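Local atomic coordinates of lovastatin nonaketide synthase, polyketide synthase component (Aspergillus terreus, PDB entry 7CPX), a protein that builds the nonaketide backbone of lovastatin from malonyl-CoA, using NADPH and S-adenosyl-L-methionine, as a homodimeric multidomain polyketide synthase that works with the partner protein LovC. Residues A[1103-1108]-A[1247-1252]; A[1111-1116]-A[1142-1147]; A[1146-1151]-A[1224-1229]; A[1238-1243]-A[1254-1259]. The protein carries 2 engineered substitutions. All blocks are in the same frame, centred on the assembly; numbering follows the deposited sequence.

Contact 1. Residues A[1103-1108]-A[1247-1252]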
loop_
_atom_site.group_PDB
_atom_site.type_symbol
_atom_site.label_atom_id
_atom_site.label_comp_id
_atom_site.label_asym_id
_atom_site.label_seq_id
_atom_site.Cartn_x
_atom_site.Cartn_y
_atom_site.Cartn_z
ATOM N N PRO A 1103 13.423 31.653 -4.040
ATOM C CA PRO A 1103 14.276 32.830 -3.889
ATOM C C PRO A 1103 15.337 32.873 -4.973
ATOM O O PRO A 1103 15.868 31.827 -5.372
ATOM C CB PRO A 1103 14.905 32.639 -2.501
ATOM C CG PRO A 1103 14.806 31.186 -2.234
ATOM C CD PRO A 1103 13.542 30.741 -2.892
ATOM N N PRO A 1104 15.673 34.058 -5.478
ATOM C CA PRO A 1104 16.759 34.144 -6.443
ATOM C C PRO A 1104 18.056 33.663 -5.825
ATOM O O PRO A 1104 18.286 33.828 -4.612
ATOM C CB PRO A 1104 16.814 35.640 -6.781
ATOM C CG PRO A 1104 15.464 36.150 -6.470
ATOM C CD PRO A 1104 15.003 35.355 -5.291
ATOM N N PRO A 1105 18.933 33.059 -6.620
ATOM C CA PRO A 1105 20.193 32.557 -6.069
ATOM C C PRO A 1105 21.087 33.691 -5.601
ATOM O O PRO A 1105 20.972 34.833 -6.050
ATOM C CB PRO A 1105 20.819 31.809 -7.250
ATOM C CG PRO A 1105 20.280 32.519 -8.440
ATOM C CD PRO A 1105 18.873 32.893 -8.080
ATOM N N GLU A 1106 21.989 33.360 -4.681
ATOM C CA GLU A 1106 22.946 34.343 -4.209
ATOM C C GLU A 1106 23.800 34.834 -5.377
ATOM O O GLU A 1106 23.769 34.290 -6.484
ATOM C CB GLU A 1106 23.821 33.753 -3.106
ATOM C CG GLU A 1106 23.048 33.325 -1.866
ATOM C CD GLU A 1106 22.348 34.483 -1.180
ATOM O OE1 GLU A 1106 22.660 35.649 -1.507
ATOM O OE2 GLU A 1106 21.484 34.230 -0.314
ATOM N N GLU A 1107 24.577 35.882 -5.113
ATOM C CA GLU A 1107 25.239 36.639 -6.174
ATOM C C GLU A 1107 26.522 35.946 -6.644
ATOM O O GLU A 1107 27.609 36.521 -6.648
ATOM C CB GLU A 1107 25.529 38.053 -5.688
ATOM C CG GLU A 1107 25.527 39.098 -6.790
ATOM C CD GLU A 1107 24.132 39.388 -7.314
ATOM O OE1 GLU A 1107 23.177 38.719 -6.868
ATOM O OE2 GLU A 1107 23.993 40.286 -8.171
ATOM N N GLU A 1108 26.374 34.686 -7.058
ATOM C CA GLU A 1108 27.438 33.963 -7.756
ATOM C C GLU A 1108 28.776 34.142 -7.034
ATOM O O GLU A 1108 29.685 34.824 -7.507
ATOM C CB GLU A 1108 27.528 34.414 -9.215
ATOM C CG GLU A 1108 28.499 33.598 -10.052
ATOM C CD GLU A 1108 28.444 33.957 -11.524
ATOM O OE1 GLU A 1108 27.589 34.784 -11.903
ATOM O OE2 GLU A 1108 29.256 33.413 -12.302
ATOM N N GLN A 1247 18.772 32.790 -14.380
ATOM C CA GLN A 1247 18.964 32.885 -12.938
ATOM C C GLN A 1247 17.690 32.601 -12.156
ATOM O O GLN A 1247 17.599 32.953 -10.975
ATOM C CB GLN A 1247 19.517 34.258 -12.542
ATOM C CG GLN A 1247 20.258 34.263 -11.217
ATOM C CD GLN A 1247 21.087 35.513 -11.017
ATOM O OE1 GLN A 1247 20.820 36.554 -11.620
ATOM N NE2 GLN A 1247 22.106 35.418 -10.171
ATOM N N THR A 1248 16.697 31.973 -12.780
ATOM C CA THR A 1248 15.516 31.519 -12.059
ATOM C C THR A 1248 15.815 30.182 -11.394
ATOM O O THR A 1248 16.382 29.280 -12.018
ATOM C CB THR A 1248 14.324 31.383 -13.003
ATOM O OG1 THR A 1248 14.705 30.618 -14.154
ATOM C CG2 THR A 1248 13.825 32.752 -13.442
ATOM N N THR A 1249 15.428 30.055 -10.128
ATOM C CA THR A 1249 15.769 28.880 -9.334
ATOM C C THR A 1249 14.866 27.719 -9.731
ATOM O O THR A 1249 13.669 27.719 -9.423
ATOM C CB THR A 1249 15.639 29.186 -7.846
ATOM O OG1 THR A 1249 16.451 30.321 -7.516
ATOM C CG2 THR A 1249 16.084 27.996 -7.021
ATOM N N LEU A 1250 15.440 26.726 -10.412
ATOM C CA LEU A 1250 14.699 25.507 -10.714
ATOM C C LEU A 1250 14.382 24.748 -9.435
ATOM O O LEU A 1250 13.232 24.367 -9.190
ATOM C CB LEU A 1250 15.507 24.625 -11.663
ATOM C CG LEU A 1250 16.170 25.312 -12.856
ATOM C CD1 LEU A 1250 16.955 24.300 -13.665
ATOM C CD2 LEU A 1250 15.137 26.000 -13.722
ATOM N N PHE A 1251 15.397 24.519 -8.607
ATOM C CA PHE A 1251 15.196 23.885 -7.315
ATOM C C PHE A 1251 16.353 24.258 -6.402
ATOM O O PHE A 1251 17.440 24.623 -6.857
ATOM C CB PHE A 1251 15.074 22.362 -7.444
ATOM C CG PHE A 1251 16.380 21.663 -7.690
ATOM C CD1 PHE A 1251 16.841 21.457 -8.976
ATOM C CD2 PHE A 1251 17.140 21.200 -6.631
ATOM C CE1 PHE A 1251 18.039 20.811 -9.203
ATOM C CE2 PHE A 1251 18.338 20.555 -6.848
ATOM C CZ PHE A 1251 18.789 20.358 -8.136
ATOM N N GLN A 1252 16.094 24.159 -5.104
ATOM C CA GLN A 1252 17.071 24.447 -4.070
ATOM C C GLN A 1252 17.015 23.357 -3.013
ATOM O O GLN A 1252 16.059 22.581 -2.937
ATOM C CB GLN A 1252 16.821 25.815 -3.417
ATOM C CG GLN A 1252 15.490 25.927 -2.687
ATOM C CD GLN A 1252 15.446 27.096 -1.722
ATOM O OE1 GLN A 1252 14.821 27.014 -0.665
ATOM N NE2 GLN A 1252 16.108 28.189 -2.080
#
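Thr1249 turns its hydroxyl toward Pro1103 because OG1 is anti to the carbonyl carbon (chi1 -56°), while Gln1247 carries CG anti to its backbone N (chi1 -156°) and crosses Pro1105 obliquely. Thr1249 OG1 donates to Pro1103 O at 2.7 Å, a hydrogen bond between 1103-1108 and 1247-1252, approaching 27° out of the carbonyl plane. Beside it, Pro1105 CG packs on Gln1247 CG at 3.3 Å, and Pro1105 CD lies 3.6 Å from the Thr1249 hydroxyl, OG1. Further along, the extended Gln1252 side chain meets the Pro1103 ring at about a right angle, with Gln1252 NE2 3.3 Å from Pro1103 CG; the other amide atom, OE1, is hydrogen-bonded to Arg1203. Pro1105 also packs on Val1241 and Phe1243 of strand 1236-1243, so the loop lies against the hairpin of the C-terminal hotdog half. Glu1106 reaches the second subunit, with a salt bridge to Arg2023 and a hydrogen bond to His2020 there. Since Pro1103, Pro1104 and Pro1105 lack a backbone N-H, this part of the loop can take part in hydrogen bonding through its carbonyls alone, and the threonine hydroxyl supplies the proton that fixes one of them.

Contact 2. Residues A[1111-1116]-A[1142-1147]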
loop_
_atom_site.group_PDB
_atom_site.type_symbol
_atom_site.label_atom_id
_atom_site.label_comp_id
_atom_site.label_asym_id
_atom_site.label_seq_id
_atom_site.Cartn_x
_atom_site.Cartn_y
_atom_site.Cartn_z
ATOM N N HIS A 1111 34.779 34.891 -5.419
ATOM C CA HIS A 1111 36.055 34.272 -5.738
ATOM C C HIS A 1111 35.992 32.818 -5.317
ATOM O O HIS A 1111 35.782 32.519 -4.137
ATOM C CB HIS A 1111 37.214 34.963 -5.021
ATOM C CG HIS A 1111 37.090 36.451 -4.961
ATOM N ND1 HIS A 1111 37.647 37.284 -5.907
ATOM C CD2 HIS A 1111 36.489 37.257 -4.056
ATOM C CE1 HIS A 1111 37.385 38.539 -5.592
ATOM N NE2 HIS A 1111 36.683 38.550 -4.473
ATOM N N MET A 1112 36.172 31.923 -6.277
ATOM C CA MET A 1112 36.127 30.497 -5.994
ATOM C C MET A 1112 37.168 29.838 -6.883
ATOM O O MET A 1112 37.072 29.911 -8.111
ATOM C CB MET A 1112 34.733 29.932 -6.246
ATOM C CG MET A 1112 33.603 30.866 -5.852
ATOM S SD MET A 1112 31.996 30.055 -5.859
ATOM C CE MET A 1112 31.973 29.367 -4.207
ATOM N N ASN A 1113 38.171 29.225 -6.265
ATOM C CA ASN A 1113 39.175 28.499 -7.021
ATOM C C ASN A 1113 38.497 27.479 -7.921
ATOM O O ASN A 1113 37.605 26.743 -7.486
ATOM C CB ASN A 1113 40.152 27.811 -6.071
ATOM C CG ASN A 1113 40.936 28.798 -5.230
ATOM O OD1 ASN A 1113 42.057 29.169 -5.575
ATOM N ND2 ASN A 1113 40.346 29.231 -4.122
ATOM N N ARG A 1114 38.914 27.459 -9.186
ATOM C CA ARG A 1114 38.299 26.604 -10.191
ATOM C C ARG A 1114 38.591 25.141 -9.892
ATOM O O ARG A 1114 39.706 24.663 -10.116
ATOM C CB ARG A 1114 38.806 26.979 -11.584
ATOM C CG ARG A 1114 38.111 26.249 -12.720
ATOM C CD ARG A 1114 38.863 26.425 -14.028
ATOM N NE ARG A 1114 40.204 25.855 -13.960
ATOM C CZ ARG A 1114 40.487 24.574 -14.155
ATOM N NH1 ARG A 1114 39.542 23.692 -14.440
ATOM N NH2 ARG A 1114 41.749 24.167 -14.062
ATOM N N VAL A 1115 37.589 24.429 -9.385
ATOM C CA VAL A 1115 37.749 23.021 -9.048
ATOM C C VAL A 1115 37.919 22.226 -10.334
ATOM O O VAL A 1115 37.028 22.206 -11.192
ATOM C CB VAL A 1115 36.543 22.519 -8.246
ATOM C CG1 VAL A 1115 36.613 21.015 -8.082
ATOM C CG2 VAL A 1115 36.478 23.220 -6.901
ATOM N N ASN A 1116 39.063 21.563 -10.472
ATOM C CA ASN A 1116 39.282 20.675 -11.605
ATOM C C ASN A 1116 38.307 19.511 -11.496
ATOM O O ASN A 1116 38.464 18.636 -10.639
ATOM C CB ASN A 1116 40.726 20.188 -11.627
ATOM C CG ASN A 1116 41.041 19.342 -12.846
ATOM O OD1 ASN A 1116 40.149 18.770 -13.471
ATOM N ND2 ASN A 1116 42.320 19.257 -13.187
ATOM N N GLN A 1142 33.563 25.676 -8.923
ATOM C CA GLN A 1142 34.584 26.503 -8.301
ATOM C C GLN A 1142 34.170 26.760 -6.862
ATOM O O GLN A 1142 33.010 27.091 -6.601
ATOM C CB GLN A 1142 34.772 27.815 -9.067
ATOM C CG GLN A 1142 33.492 28.603 -9.301
ATOM C CD GLN A 1142 32.878 28.329 -10.656
ATOM O OE1 GLN A 1142 32.612 27.182 -11.012
ATOM N NE2 GLN A 1142 32.658 29.386 -11.428
ATOM N N ARG A 1143 35.117 26.613 -5.938
ATOM C CA ARG A 1143 34.811 26.604 -4.513
ATOM C C ARG A 1143 35.677 27.599 -3.755
ATOM O O ARG A 1143 36.827 27.851 -4.120
ATOM C CB ARG A 1143 35.020 25.214 -3.905
ATOM C CG ARG A 1143 36.482 24.795 -3.805
ATOM C CD ARG A 1143 36.646 23.531 -2.997
ATOM N NE ARG A 1143 36.099 23.669 -1.654
ATOM C CZ ARG A 1143 36.696 24.327 -0.669
ATOM N NH1 ARG A 1143 37.862 24.926 -0.847
ATOM N NH2 ARG A 1143 36.109 24.388 0.522
ATOM N N ALA A 1144 35.117 28.139 -2.675
ATOM C CA ALA A 1144 35.864 28.968 -1.738
ATOM C C ALA A 1144 34.940 29.370 -0.598
ATOM O O ALA A 1144 33.713 29.312 -0.720
ATOM C CB ALA A 1144 36.439 30.213 -2.408
ATOM N N ASP A 1145 35.552 29.784 0.512
ATOM C CA ASP A 1145 34.818 30.310 1.661
ATOM C C ASP A 1145 33.721 29.347 2.101
ATOM O O ASP A 1145 32.592 29.745 2.390
ATOM C CB ASP A 1145 34.233 31.686 1.347
ATOM C CG ASP A 1145 35.294 32.697 0.962
ATOM O OD1 ASP A 1145 36.491 32.341 0.979
ATOM O OD2 ASP A 1145 34.931 33.847 0.640
ATOM N N LEU A 1146 34.060 28.060 2.154
ATOM C CA LEU A 1146 33.100 27.026 2.529
ATOM C C LEU A 1146 31.876 27.076 1.621
ATOM O O LEU A 1146 30.737 26.920 2.065
ATOM C CB LEU A 1146 32.695 27.165 3.998
ATOM C CG LEU A 1146 31.939 25.987 4.613
ATOM C CD1 LEU A 1146 32.735 24.706 4.465
ATOM C CD2 LEU A 1146 31.629 26.258 6.076
ATOM N N ARG A 1147 32.115 27.303 0.333
ATOM C CA ARG A 1147 31.040 27.471 -0.630
ATOM C C ARG A 1147 31.510 26.968 -1.983
ATOM O O ARG A 1147 32.712 26.865 -2.246
ATOM C CB ARG A 1147 30.607 28.935 -0.727
ATOM C CG ARG A 1147 29.150 29.173 -0.405
ATOM C CD ARG A 1147 28.877 30.641 -0.135
ATOM N NE ARG A 1147 29.210 31.012 1.235
ATOM C CZ ARG A 1147 28.855 32.154 1.810
ATOM N NH1 ARG A 1147 28.150 33.066 1.161
ATOM N NH2 ARG A 1147 29.211 32.384 3.070
#
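Met1112 lies across Gln1142 at about a right angle, and this crossing dominates one side of the short antiparallel pairing of 1113-1115 with 1142-1144. Its sulphur, SD, sits 3.2 Å from the backbone O of Gln1142. The chain then bends (chi3 86°), which carries the methyl CE over to Arg1147, 3.8 Å from its CB. Ala1144 CB also packs here, 4.2 Å from Met1112 CB. Next to the pairs Asn1113 with Arg1143 and Arg1114 with Gln1142, Val1115 slants over the stem of Arg1143, touching with its CG2 branch, 3.5 Å from Arg1143 CG. The backbone evidence is uneven. Arg1143 N donates to Asn1113 O at 2.9 Å with an N-H...O angle of 154°, whereas the return bond from Asn1113 N to Arg1143 O is weak. The strand axes, at 132°, are far from fully antiparallel, consistent with so short a pairing, with 1113-1115 its outermost strand. The guanidinium of Arg1143 leaves the contact and is hydrogen-bonded through NH2 to Ala1183 O, near the end of helix 1170-1184. His1111 packs on Arg2170 and Asn2194 of the ketoreductase region, and Asn1113 ND2 makes a weak hydrogen bond to Asp2167 there. Chemically, apolar packing by Met1112, Ala1144, Val1115 and the Arg1143 methylenes supplements one sound and one weak backbone bond, while the guanidinium of Arg1143 finds its carbonyl partner on the helix.

Contact 3. Residues A[1146-1151]-A[1224-1229]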
loop_
_atom_site.group_PDB
_atom_site.type_symbol
_atom_site.label_atom_id
_atom_site.label_comp_id
_atom_site.label_asym_id
_atom_site.label_seq_id
_atom_site.Cartn_x
_atom_site.Cartn_y
_atom_site.Cartn_z
ATOM N N LEU A 1146 34.060 28.060 2.154
ATOM C CA LEU A 1146 33.100 27.026 2.529
ATOM C C LEU A 1146 31.876 27.076 1.621
ATOM O O LEU A 1146 30.737 26.920 2.065
ATOM C CB LEU A 1146 32.695 27.165 3.998
ATOM C CG LEU A 1146 31.939 25.987 4.613
ATOM C CD1 LEU A 1146 32.735 24.706 4.465
ATOM C CD2 LEU A 1146 31.629 26.258 6.076
ATOM N N ARG A 1147 32.115 27.303 0.333
ATOM C CA ARG A 1147 31.040 27.471 -0.630
ATOM C C ARG A 1147 31.510 26.968 -1.983
ATOM O O ARG A 1147 32.712 26.865 -2.246
ATOM C CB ARG A 1147 30.607 28.935 -0.727
ATOM C CG ARG A 1147 29.150 29.173 -0.405
ATOM C CD ARG A 1147 28.877 30.641 -0.135
ATOM N NE ARG A 1147 29.210 31.012 1.235
ATOM C CZ ARG A 1147 28.855 32.154 1.810
ATOM N NH1 ARG A 1147 28.150 33.066 1.161
ATOM N NH2 ARG A 1147 29.211 32.384 3.070
ATOM N N ALA A 1148 30.546 26.654 -2.845
ATOM C CA ALA A 1148 30.859 26.243 -4.203
ATOM C C ALA A 1148 29.785 26.773 -5.136
ATOM O O ALA A 1148 28.691 27.145 -4.712
ATOM C CB ALA A 1148 30.979 24.720 -4.329
ATOM N N SER A 1149 30.125 26.824 -6.418
ATOM C CA SER A 1149 29.188 27.265 -7.439
ATOM C C SER A 1149 29.688 26.758 -8.779
ATOM O O SER A 1149 30.735 26.116 -8.868
ATOM C CB SER A 1149 29.042 28.789 -7.444
ATOM O OG SER A 1149 28.161 29.212 -8.469
ATOM N N GLY A 1150 28.923 27.032 -9.812
ATOM C CA GLY A 1150 29.341 26.682 -11.153
ATOM C C GLY A 1150 28.140 26.302 -12.005
ATOM O O GLY A 1150 27.065 26.887 -11.865
ATOM N N THR A 1151 28.346 25.320 -12.879
ATOM C CA THR A 1151 27.306 24.859 -13.785
ATOM C C THR A 1151 27.342 23.343 -13.858
ATOM O O THR A 1151 28.412 22.752 -14.033
ATOM C CB THR A 1151 27.489 25.456 -15.184
ATOM O OG1 THR A 1151 27.745 26.861 -15.077
ATOM C CG2 THR A 1151 26.247 25.238 -16.021
ATOM N N PHE A 1224 24.506 26.699 -10.614
ATOM C CA PHE A 1224 24.239 26.274 -9.251
ATOM C C PHE A 1224 25.134 27.038 -8.291
ATOM O O PHE A 1224 26.261 27.415 -8.629
ATOM C CB PHE A 1224 24.468 24.769 -9.073
ATOM C CG PHE A 1224 25.918 24.373 -9.079
ATOM C CD1 PHE A 1224 26.653 24.381 -7.909
ATOM C CD2 PHE A 1224 26.546 23.997 -10.253
ATOM C CE1 PHE A 1224 27.984 24.026 -7.906
ATOM C CE2 PHE A 1224 27.879 23.637 -10.257
ATOM C CZ PHE A 1224 28.599 23.651 -9.080
ATOM N N ASN A 1225 24.609 27.251 -7.089
ATOM C CA ASN A 1225 25.364 27.705 -5.935
ATOM C C ASN A 1225 25.081 26.755 -4.780
ATOM O O ASN A 1225 24.055 26.071 -4.753
ATOM C CB ASN A 1225 24.990 29.139 -5.544
ATOM C CG ASN A 1225 25.194 30.123 -6.675
ATOM O OD1 ASN A 1225 25.997 29.890 -7.579
ATOM N ND2 ASN A 1225 24.468 31.233 -6.630
ATOM N N THR A 1226 26.001 26.697 -3.824
ATOM C CA THR A 1226 25.837 25.781 -2.705
ATOM C C THR A 1226 26.689 26.245 -1.537
ATOM O O THR A 1226 27.846 26.641 -1.720
ATOM C CB THR A 1226 26.215 24.351 -3.106
ATOM O OG1 THR A 1226 26.340 23.538 -1.932
ATOM C CG2 THR A 1226 27.520 24.344 -3.869
ATOM N N ILE A 1227 26.105 26.185 -0.346
ATOM C CA ILE A 1227 26.776 26.509 0.904
ATOM C C ILE A 1227 26.988 25.211 1.660
ATOM O O ILE A 1227 26.041 24.443 1.859
ATOM C CB ILE A 1227 25.953 27.491 1.758
ATOM C CG1 ILE A 1227 25.013 28.342 0.897
ATOM C CG2 ILE A 1227 26.875 28.365 2.590
ATOM C CD1 ILE A 1227 25.703 29.252 -0.083
ATOM N N ASN A 1228 28.225 24.962 2.080
ATOM C CA ASN A 1228 28.503 23.851 2.986
ATOM C C ASN A 1228 28.272 24.346 4.415
ATOM O O ASN A 1228 29.196 24.628 5.180
ATOM C CB ASN A 1228 29.914 23.323 2.772
ATOM C CG ASN A 1228 30.252 22.159 3.685
ATOM O OD1 ASN A 1228 31.401 21.993 4.085
ATOM N ND2 ASN A 1228 29.253 21.347 4.018
ATOM N N THR A 1229 26.986 24.451 4.762
ATOM C CA THR A 1229 26.589 25.125 5.994
ATOM C C THR A 1229 27.295 24.537 7.207
ATOM O O THR A 1229 27.787 25.276 8.067
ATOM C CB THR A 1229 25.073 25.040 6.171
ATOM O OG1 THR A 1229 24.662 23.668 6.155
ATOM C CG2 THR A 1229 24.368 25.790 5.058
#
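Two adjacent antiparallel strands of the C-terminal hotdog fold, 1147-1151 and 1224-1229, pair along four consecutive bridges, with axes 166° apart and 4.7 Å at closest approach. Ala1148 and Thr1226 form a hydrogen-bonded pair: Ala1148 N reaches Thr1226 O at 2.9 Å and nearly straight (170°), and the reverse bond is present too. Gly1150 and Phe1224 likewise exchange N-H...O bonds, and Asn1228 N extends the pairing to Leu1146 O. On the face with Ala1148 and Thr1226, their side chains touch at 3.5 Å from Ala1148 CB to Thr1226 CG2. The Phe1224 ring turns back over the partner strand, its CG set between the backbone N and the carbonyl carbon (chi1 73°). One ring face lies over the backbone of Gly1150, whose N is 3.4 Å above the ring plane, over its centre; the glycine has no side chain between ring and backbone. The sheet face bearing Ala1148, Thr1226 and Phe1224 packs on helix 1170-1184, where Phe1224 touches Thr1179, Thr1226 touches Val1180 and Ala1148 touches Ala1183. On the other face Arg1147 and Ile1227 lie side by side, pointing the same way, with Arg1147 CD 3.5 Å from Ile1227 CD1. At the far end Leu1146 CD1 comes 3.6 Å from Asn1228 CB. Chemically, the two faces differ: one is applied to the hotdog helix, whereas the other carries polar Ser1149 and Asn1225 as well as Arg1147 and Ile1227, which both pack on Trp2019 of the second subunit.

Contact 4. Residues A[1238-1243]-A[1254-1259]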
loop_
_atom_site.group_PDB
_atom_site.type_symbol
_atom_site.label_atom_id
_atom_site.label_comp_id
_atom_site.label_asym_id
_atom_site.label_seq_id
_atom_site.Cartn_x
_atom_site.Cartn_y
_atom_site.Cartn_z
ATOM N N GLY A 1238 24.513 20.958 3.872
ATOM C CA GLY A 1238 24.615 21.882 2.761
ATOM C C GLY A 1238 23.286 22.396 2.247
ATOM O O GLY A 1238 22.275 21.693 2.301
ATOM N N ASP A 1239 23.276 23.628 1.751
ATOM C CA ASP A 1239 22.113 24.215 1.105
ATOM C C ASP A 1239 22.453 24.487 -0.351
ATOM O O ASP A 1239 23.433 25.177 -0.641
ATOM C CB ASP A 1239 21.689 25.511 1.801
ATOM C CG ASP A 1239 21.395 25.313 3.273
ATOM O OD1 ASP A 1239 21.579 24.183 3.772
ATOM O OD2 ASP A 1239 20.979 26.287 3.934
ATOM N N ILE A 1240 21.638 23.962 -1.259
ATOM C CA ILE A 1240 21.901 24.040 -2.690
ATOM C C ILE A 1240 20.842 24.918 -3.337
ATOM O O ILE A 1240 19.695 24.963 -2.881
ATOM C CB ILE A 1240 21.916 22.644 -3.343
ATOM C CG1 ILE A 1240 22.899 21.723 -2.619
ATOM C CG2 ILE A 1240 22.296 22.761 -4.802
ATOM C CD1 ILE A 1240 22.718 20.265 -2.957
ATOM N N VAL A 1241 21.235 25.624 -4.395
ATOM C CA VAL A 1241 20.318 26.426 -5.192
ATOM C C VAL A 1241 20.722 26.284 -6.651
ATOM O O VAL A 1241 21.734 26.847 -7.083
ATOM C CB VAL A 1241 20.328 27.902 -4.754
ATOM C CG1 VAL A 1241 19.265 28.686 -5.505
ATOM C CG2 VAL A 1241 20.118 28.020 -3.255
ATOM N N VAL A 1242 19.946 25.522 -7.414
ATOM C CA VAL A 1242 20.185 25.319 -8.837
ATOM C C VAL A 1242 19.238 26.229 -9.603
ATOM O O VAL A 1242 18.040 26.277 -9.307
ATOM C CB VAL A 1242 19.983 23.847 -9.229
ATOM C CG1 VAL A 1242 20.363 23.615 -10.680
ATOM C CG2 VAL A 1242 20.797 22.952 -8.321
ATOM N N PHE A 1243 19.769 26.951 -10.586
ATOM C CA PHE A 1243 18.994 27.948 -11.306
ATOM C C PHE A 1243 19.325 27.896 -12.790
ATOM O O PHE A 1243 20.333 27.321 -13.210
ATOM C CB PHE A 1243 19.242 29.356 -10.749
ATOM C CG PHE A 1243 20.688 29.658 -10.476
ATOM C CD1 PHE A 1243 21.303 29.188 -9.329
ATOM C CD2 PHE A 1243 21.427 30.431 -11.352
ATOM C CE1 PHE A 1243 22.627 29.468 -9.069
ATOM C CE2 PHE A 1243 22.752 30.719 -11.096
ATOM C CZ PHE A 1243 23.355 30.235 -9.954
ATOM N N GLU A 1254 18.076 22.709 1.311
ATOM C CA GLU A 1254 18.360 23.336 2.592
ATOM C C GLU A 1254 18.717 22.247 3.587
ATOM O O GLU A 1254 17.902 21.354 3.856
ATOM C CB GLU A 1254 17.163 24.147 3.094
ATOM C CG GLU A 1254 17.360 24.736 4.484
ATOM C CD GLU A 1254 16.136 25.464 4.993
ATOM O OE1 GLU A 1254 15.124 25.518 4.262
ATOM O OE2 GLU A 1254 16.185 25.981 6.128
ATOM N N ASN A 1255 19.934 22.330 4.121
ATOM C CA ASN A 1255 20.422 21.435 5.164
ATOM C C ASN A 1255 20.246 19.973 4.764
ATOM O O ASN A 1255 19.728 19.148 5.518
ATOM C CB ASN A 1255 19.740 21.734 6.497
ATOM C CG ASN A 1255 20.271 20.877 7.629
ATOM O OD1 ASN A 1255 21.386 20.363 7.562
ATOM N ND2 ASN A 1255 19.470 20.716 8.674
ATOM N N ILE A 1256 20.681 19.654 3.545
ATOM C CA ILE A 1256 20.915 18.262 3.193
ATOM C C ILE A 1256 22.106 17.763 3.995
ATOM O O ILE A 1256 23.191 18.358 3.962
ATOM C CB ILE A 1256 21.139 18.100 1.682
ATOM C CG1 ILE A 1256 21.573 16.667 1.367
ATOM C CG2 ILE A 1256 22.176 19.086 1.176
ATOM C CD1 ILE A 1256 21.473 16.300 -0.095
ATOM N N THR A 1257 21.900 16.679 4.730
ATOM C CA THR A 1257 22.868 16.149 5.674
ATOM C C THR A 1257 23.410 14.848 5.108
ATOM O O THR A 1257 22.693 13.836 5.068
ATOM C CB THR A 1257 22.232 15.929 7.044
ATOM O OG1 THR A 1257 21.980 17.194 7.668
ATOM C CG2 THR A 1257 23.145 15.096 7.922
ATOM N N PHE A 1258 24.664 14.907 4.661
ATOM C CA PHE A 1258 25.445 13.748 4.246
ATOM C C PHE A 1258 26.123 13.201 5.493
ATOM O O PHE A 1258 26.962 13.874 6.099
ATOM C CB PHE A 1258 26.495 14.124 3.204
ATOM C CG PHE A 1258 25.977 14.934 2.049
ATOM C CD1 PHE A 1258 25.626 16.262 2.207
ATOM C CD2 PHE A 1258 25.898 14.376 0.787
ATOM C CE1 PHE A 1258 25.171 17.006 1.139
ATOM C CE2 PHE A 1258 25.448 15.114 -0.284
ATOM C CZ PHE A 1258 25.082 16.432 -0.110
ATOM N N LYS A 1259 25.775 12.013 5.867
ATOM C CA LYS A 1259 26.437 11.380 6.991
ATOM C C LYS A 1259 27.356 10.270 6.498
ATOM O O LYS A 1259 27.097 9.664 5.454
ATOM C CB LYS A 1259 25.408 10.803 7.965
ATOM C CG LYS A 1259 25.885 10.697 9.400
ATOM C CD LYS A 1259 24.718 10.717 10.370
ATOM C CE LYS A 1259 25.194 10.647 11.809
ATOM N NZ LYS A 1259 24.062 10.681 12.775
#
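Gly1238 and Ile1256 mark the tightly held end of the contact, where Gly1238 N bonds to Ile1256 O at 2.9 Å with an N-H...O angle of 154°. Ile1256 N answers to Gly1238 O, though the position of that oxygen is doubtful. Asn1255 and Ile1256 both face Gly1238, a G1 beta bulge, and Asn1255 takes the left-handed backbone conformation (phi 53°) that goes with it. Asn1255 N also donates to Asp1239 OD1, from above the carboxylate plane (51° out of it); the modelled length, 2.5 Å, is doubtful. Away from this grip the packing is looser. Ile1240 CD1 and Ile1256 CG2 approach only to 4.3 Å. Asp1239 and Glu1254 run side by side, pointing the same way, yet their carboxylates stay apart, OD2 of Asp1239 being 5.3 Å from OE2 of Glu1254. The charge of Glu1254 is probably offset by its salt bridge to Arg1203, whereas Asp1239 OD2 also lies close to a like charge, Asp2018 of the second subunit. Past Ile1240 the two segments part, and Val1242 pairs instead with Phe1251, earlier on strand 1249-1260. The hairpin is flanked by strand 1222-1230, bonded to Asp1239 and Val1241, and by strand 1196-1206, which Phe1258 touches at Tyr1196 and Pro1198; the side chain of Ile1256 lies about 8 Å from that of Asp1174, the predicted proton donor on helix 1170-1184.

How the contacts relate
All four contacts lie in the C-terminal half of the dehydratase domain. Strand pairing runs from 1113-1115 through 1140-1144, 1147-1152, 1222-1230 and 1236-1243 to 1249-1260, so contacts 2, 3 and 4 follow one another across it, with centres about 8 Å apart from 2 to 3 and about 9 Å from 3 to 4. Contacts 2 and 3 share Leu1146 and Arg1147. Contact 1 lies about 11 Å from contact 3 and about 13 Å from contact 4, centre to centre; along the chain it encloses contacts 2 and 3 and alternates with contact 4. All four contacts reach the second subunit, contact 2 through the shared Arg1147, so this half also serves the dimer interface.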